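Local coordinates for protein phthiocerol synthesis polyketide synthase type I PpsC (Mycobacterium tuberculosis, PDB 7AHB) that probably loads acyl extender units onto the synthase's acyl carrier protein through its acyltransferase domain, for assembly of the phthiocerol chain in the mycobacterium, at residues V134-A148 against Q261-A273. Sequence-based numbering, arbitrary orientation.
Sequences VIGHSMGEVAAAVVA and QPPTIPIISTTYA. With NA (sodium ion), chain O.
The carboxylate of E141, in helix 141-147, grips S269, T270 and T271, where strand 267-269 runs out into a loop, and so illustrates how one buried acid can organise a chain segment. OE1 of E141 accepts the backbone N of T270 at 2.9 Å through its syn lone pair. OE2 takes two hydroxyls from opposite faces of the carboxylate plane: T271 OG1, 50° out of that plane, at 2.8 Å, and S269 OG, on the syn side, at 2.9 Å. With CG anti to the backbone N (chi1 -174°) and a bend at chi2, the E141 side chain reaches toward these residues. S269 OG also accepts the N of T271, an ST turn, while a water lies between G136 N, E141 OE1 and I268 O. G136, S138 and G140 belong to a GxSxG pattern consistent with the nucleophile elbow of acyltransferases, a strained turn between strand and helix; S138, hydrogen-bonded to H240, is probably the nucleophile. Weakly bonded strand 267-269 is outermost in the parallel sheet, next to strand 133-136, paired through V134 and I267, with V134 N to P266 O at 3.0 Å and I268 N to V134 O at 3.1 Å. I267 sends CD1 to within 4.0 Å of A144 CB, wedging between strand and helix. A148 O accepts both T264 N, at 2.8 Å, and I265 N. Further out, H289 and N293 provide additional partners for E141 OE2 and T271 OG1, respectively.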
loop_
_atom_site.group_PDB
_atom_site.type_symbol
_atom_site.label_atom_id
_atom_site.label_comp_id
_atom_site.label_asym_id
_atom_site.label_seq_id
_atom_site.Cartn_x
_atom_site.Cartn_y
_atom_site.Cartn_z
ATOM N N VAL A 134 -3.990 -10.038 5.719
ATOM C CA VAL A 134 -3.582 -8.731 5.211
ATOM C C VAL A 134 -2.768 -8.913 3.933
ATOM O O VAL A 134 -2.080 -9.923 3.733
ATOM C CB VAL A 134 -2.780 -7.899 6.256
ATOM C CG1 VAL A 134 -3.563 -7.731 7.530
ATOM C CG2 VAL A 134 -1.432 -8.543 6.522
ATOM N N ILE A 135 -2.836 -7.907 3.067
ATOM C CA ILE A 135 -2.058 -7.856 1.838
ATOM C C ILE A 135 -1.393 -6.495 1.790
ATOM O O ILE A 135 -2.070 -5.481 1.990
ATOM C CB ILE A 135 -2.940 -8.055 0.594
ATOM C CG1 ILE A 135 -3.371 -9.497 0.483
ATOM C CG2 ILE A 135 -2.167 -7.652 -0.659
ATOM C CD1 ILE A 135 -4.438 -9.733 -0.585
ATOM N N GLY A 136 -0.069 -6.480 1.597
ATOM C CA GLY A 136 0.659 -5.247 1.367
ATOM C C GLY A 136 1.062 -5.048 -0.091
ATOM O O GLY A 136 1.706 -5.903 -0.694
ATOM N N HIS A 137 0.636 -3.935 -0.663
ATOM C CA HIS A 137 0.910 -3.534 -2.042
ATOM C C HIS A 137 2.113 -2.604 -2.020
ATOM O O HIS A 137 2.067 -1.552 -1.388
ATOM C CB HIS A 137 -0.336 -2.849 -2.607
ATOM C CG HIS A 137 -0.146 -2.142 -3.913
ATOM N ND1 HIS A 137 0.524 -0.942 -4.017
ATOM C CD2 HIS A 137 -0.634 -2.407 -5.147
ATOM C CE1 HIS A 137 0.491 -0.528 -5.271
ATOM N NE2 HIS A 137 -0.201 -1.403 -5.977
ATOM N N SER A 138 3.189 -3.012 -2.680
ATOM C CA SER A 138 4.426 -2.242 -2.769
ATOM C C SER A 138 4.852 -1.854 -1.351
ATOM O O SER A 138 4.863 -2.707 -0.449
ATOM C CB SER A 138 4.198 -1.069 -3.746
ATOM O OG SER A 138 5.322 -0.213 -3.768
ATOM N N MET A 139 5.212 -0.602 -1.100
ATOM C CA MET A 139 5.747 -0.258 0.210
ATOM C C MET A 139 4.712 -0.450 1.316
ATOM O O MET A 139 5.068 -0.486 2.491
ATOM C CB MET A 139 6.243 1.195 0.250
ATOM C CG MET A 139 6.873 1.736 -1.015
ATOM S SD MET A 139 8.480 1.049 -1.593
ATOM C CE MET A 139 8.464 1.746 -3.229
ATOM N N GLY A 140 3.436 -0.556 0.970
ATOM C CA GLY A 140 2.417 -0.871 1.951
ATOM C C GLY A 140 2.605 -2.204 2.659
ATOM O O GLY A 140 1.907 -2.457 3.647
ATOM N N GLU A 141 3.522 -3.052 2.187
ATOM C CA GLU A 141 3.780 -4.312 2.868
ATOM C C GLU A 141 4.438 -4.098 4.229
ATOM O O GLU A 141 4.349 -4.969 5.096
ATOM C CB GLU A 141 4.653 -5.216 1.988
ATOM C CG GLU A 141 4.869 -6.588 2.539
ATOM C CD GLU A 141 5.008 -7.680 1.487
ATOM O OE1 GLU A 141 4.042 -7.976 0.729
ATOM O OE2 GLU A 141 6.119 -8.236 1.414
ATOM N N VAL A 142 5.066 -2.948 4.474
ATOM C CA VAL A 142 5.564 -2.691 5.825
ATOM C C VAL A 142 4.398 -2.589 6.801
ATOM O O VAL A 142 4.380 -3.241 7.858
ATOM C CB VAL A 142 6.426 -1.418 5.856
ATOM C CG1 VAL A 142 6.966 -1.197 7.281
ATOM C CG2 VAL A 142 7.559 -1.510 4.846
ATOM N N ALA A 143 3.401 -1.767 6.451
ATOM C CA ALA A 143 2.225 -1.615 7.300
ATOM C C ALA A 143 1.529 -2.950 7.503
ATOM O O ALA A 143 1.100 -3.262 8.617
ATOM C CB ALA A 143 1.250 -0.606 6.700
ATOM N N ALA A 144 1.397 -3.742 6.429
ATOM C CA ALA A 144 0.798 -5.076 6.546
ATOM C C ALA A 144 1.566 -5.946 7.534
ATOM O O ALA A 144 0.969 -6.643 8.366
ATOM C CB ALA A 144 0.742 -5.750 5.165
ATOM N N ALA A 145 2.893 -5.924 7.451
ATOM C CA ALA A 145 3.713 -6.706 8.358
ATOM C C ALA A 145 3.534 -6.246 9.795
ATOM O O ALA A 145 3.563 -7.068 10.721
ATOM C CB ALA A 145 5.180 -6.617 7.924
ATOM N N VAL A 146 3.347 -4.938 10.008
ATOM C CA VAL A 146 3.085 -4.442 11.355
ATOM C C VAL A 146 1.762 -4.990 11.854
ATOM O O VAL A 146 1.673 -5.583 12.939
ATOM C CB VAL A 146 3.099 -2.900 11.381
ATOM C CG1 VAL A 146 2.619 -2.384 12.726
ATOM C CG2 VAL A 146 4.488 -2.376 11.091
ATOM N N VAL A 147 0.714 -4.837 11.050
ATOM C CA VAL A 147 -0.620 -5.246 11.487
ATOM C C VAL A 147 -0.698 -6.763 11.671
ATOM O O VAL A 147 -1.393 -7.258 12.575
ATOM C CB VAL A 147 -1.656 -4.718 10.477
ATOM C CG1 VAL A 147 -3.053 -5.246 10.783
ATOM C CG2 VAL A 147 -1.661 -3.189 10.476
ATOM N N ALA A 148 0.026 -7.524 10.855
ATOM C CA ALA A 148 0.055 -8.968 11.013
ATOM C C ALA A 148 0.913 -9.429 12.191
ATOM O O ALA A 148 0.920 -10.618 12.497
ATOM C CB ALA A 148 0.569 -9.628 9.738
ATOM N N GLN A 261 9.379 -10.934 13.934
ATOM C CA GLN A 261 8.764 -12.104 14.540
ATOM C C GLN A 261 7.867 -12.764 13.502
ATOM O O GLN A 261 7.458 -12.125 12.528
ATOM C CB GLN A 261 7.948 -11.734 15.791
ATOM C CG GLN A 261 8.798 -11.268 16.955
ATOM C CD GLN A 261 9.780 -12.326 17.400
ATOM O OE1 GLN A 261 9.477 -13.512 17.347
ATOM N NE2 GLN A 261 10.944 -11.910 17.866
ATOM N N PRO A 262 7.552 -14.039 13.669
ATOM C CA PRO A 262 6.573 -14.664 12.781
ATOM C C PRO A 262 5.246 -13.937 12.882
ATOM O O PRO A 262 4.827 -13.567 13.990
ATOM C CB PRO A 262 6.455 -16.105 13.313
ATOM C CG PRO A 262 7.664 -16.331 14.142
ATOM C CD PRO A 262 8.132 -14.979 14.643
ATOM N N PRO A 263 4.532 -13.770 11.768
ATOM C CA PRO A 263 3.215 -13.133 11.843
ATOM C C PRO A 263 2.207 -13.979 12.610
ATOM O O PRO A 263 2.284 -15.214 12.663
ATOM C CB PRO A 263 2.808 -12.971 10.373
ATOM C CG PRO A 263 3.632 -14.002 9.629
ATOM C CD PRO A 263 4.901 -14.173 10.388
ATOM N N THR A 264 1.236 -13.286 13.198
ATOM C CA THR A 264 0.124 -13.946 13.866
ATOM C C THR A 264 -1.156 -13.909 13.038
ATOM O O THR A 264 -2.060 -14.716 13.287
ATOM C CB THR A 264 -0.150 -13.315 15.242
ATOM O OG1 THR A 264 -0.473 -11.933 15.107
ATOM C CG2 THR A 264 1.061 -13.430 16.126
ATOM N N ILE A 265 -1.243 -13.011 12.062
ATOM C CA ILE A 265 -2.326 -12.943 11.081
ATOM C C ILE A 265 -1.717 -13.415 9.757
ATOM O O ILE A 265 -0.601 -12.986 9.435
ATOM C CB ILE A 265 -2.875 -11.512 10.924
ATOM C CG1 ILE A 265 -3.323 -10.944 12.240
ATOM C CG2 ILE A 265 -4.049 -11.486 9.946
ATOM C CD1 ILE A 265 -4.267 -9.747 12.132
ATOM N N PRO A 266 -2.387 -14.250 8.959
ATOM C CA PRO A 266 -1.869 -14.571 7.619
ATOM C C PRO A 266 -1.538 -13.281 6.889
ATOM O O PRO A 266 -2.349 -12.355 6.820
ATOM C CB PRO A 266 -3.031 -15.321 6.958
ATOM C CG PRO A 266 -3.669 -16.038 8.129
ATOM C CD PRO A 266 -3.624 -14.985 9.249
ATOM N N ILE A 267 -0.334 -13.219 6.331
ATOM C CA ILE A 267 0.050 -12.118 5.451
ATOM C C ILE A 267 0.436 -12.732 4.105
ATOM O O ILE A 267 1.326 -13.589 4.041
ATOM C CB ILE A 267 1.191 -11.262 6.036
ATOM C CG1 ILE A 267 1.805 -10.397 4.945
ATOM C CG2 ILE A 267 2.237 -12.138 6.714
ATOM C CD1 ILE A 267 2.606 -9.218 5.501
ATOM N N ILE A 268 -0.254 -12.317 3.046
ATOM C CA ILE A 268 0.045 -12.723 1.678
ATOM C C ILE A 268 0.994 -11.681 1.105
ATOM O O ILE A 268 0.602 -10.539 0.842
ATOM C CB ILE A 268 -1.241 -12.835 0.855
ATOM C CG1 ILE A 268 -2.151 -13.928 1.451
ATOM C CG2 ILE A 268 -0.921 -13.174 -0.616
ATOM C CD1 ILE A 268 -3.576 -13.807 1.035
ATOM N N SER A 269 2.256 -12.057 0.945
ATOM C CA SER A 269 3.277 -11.128 0.491
ATOM C C SER A 269 3.174 -10.913 -1.023
ATOM O O SER A 269 2.975 -11.858 -1.794
ATOM C CB SER A 269 4.666 -11.662 0.835
ATOM O OG SER A 269 5.693 -10.819 0.275
ATOM N N THR A 270 3.272 -9.665 -1.444
ATOM C CA THR A 270 3.330 -9.336 -2.864
ATOM C C THR A 270 4.773 -9.246 -3.360
ATOM O O THR A 270 5.018 -8.895 -4.527
ATOM C CB THR A 270 2.577 -8.041 -3.122
ATOM O OG1 THR A 270 3.177 -6.984 -2.352
ATOM C CG2 THR A 270 1.090 -8.206 -2.774
ATOM N N THR A 271 5.729 -9.593 -2.498
ATOM C CA THR A 271 7.138 -9.432 -2.811
ATOM C C THR A 271 7.663 -10.586 -3.640
ATOM O O THR A 271 8.567 -10.391 -4.464
ATOM C CB THR A 271 7.938 -9.302 -1.512
ATOM O OG1 THR A 271 7.647 -8.031 -0.902
ATOM C CG2 THR A 271 9.433 -9.429 -1.781
ATOM N N TYR A 272 7.080 -11.766 -3.479
ATOM C CA TYR A 272 7.614 -12.985 -4.070
ATOM C C TYR A 272 6.593 -13.599 -5.016
ATOM O O TYR A 272 5.380 -13.484 -4.808
ATOM C CB TYR A 272 7.989 -14.027 -2.986
ATOM C CG TYR A 272 8.903 -13.505 -1.913
ATOM C CD1 TYR A 272 10.262 -13.380 -2.139
ATOM C CD2 TYR A 272 8.406 -13.152 -0.665
ATOM C CE1 TYR A 272 11.107 -12.891 -1.162
ATOM C CE2 TYR A 272 9.254 -12.653 0.331
ATOM C CZ TYR A 272 10.594 -12.527 0.070
ATOM O OH TYR A 272 11.427 -12.046 1.043
ATOM N N ALA A 273 7.096 -14.304 -6.029
ATOM C CA ALA A 273 6.200 -14.985 -6.957
ATOM C C ALA A 273 5.300 -15.975 -6.230
ATOM O O ALA A 273 4.131 -16.149 -6.597
ATOM C CB ALA A 273 7.007 -15.692 -8.037
HETATM NA NA NA O . 11.650 -9.269 17.872
HETATM O O HOH W 1 1.564 -8.301 1.768
#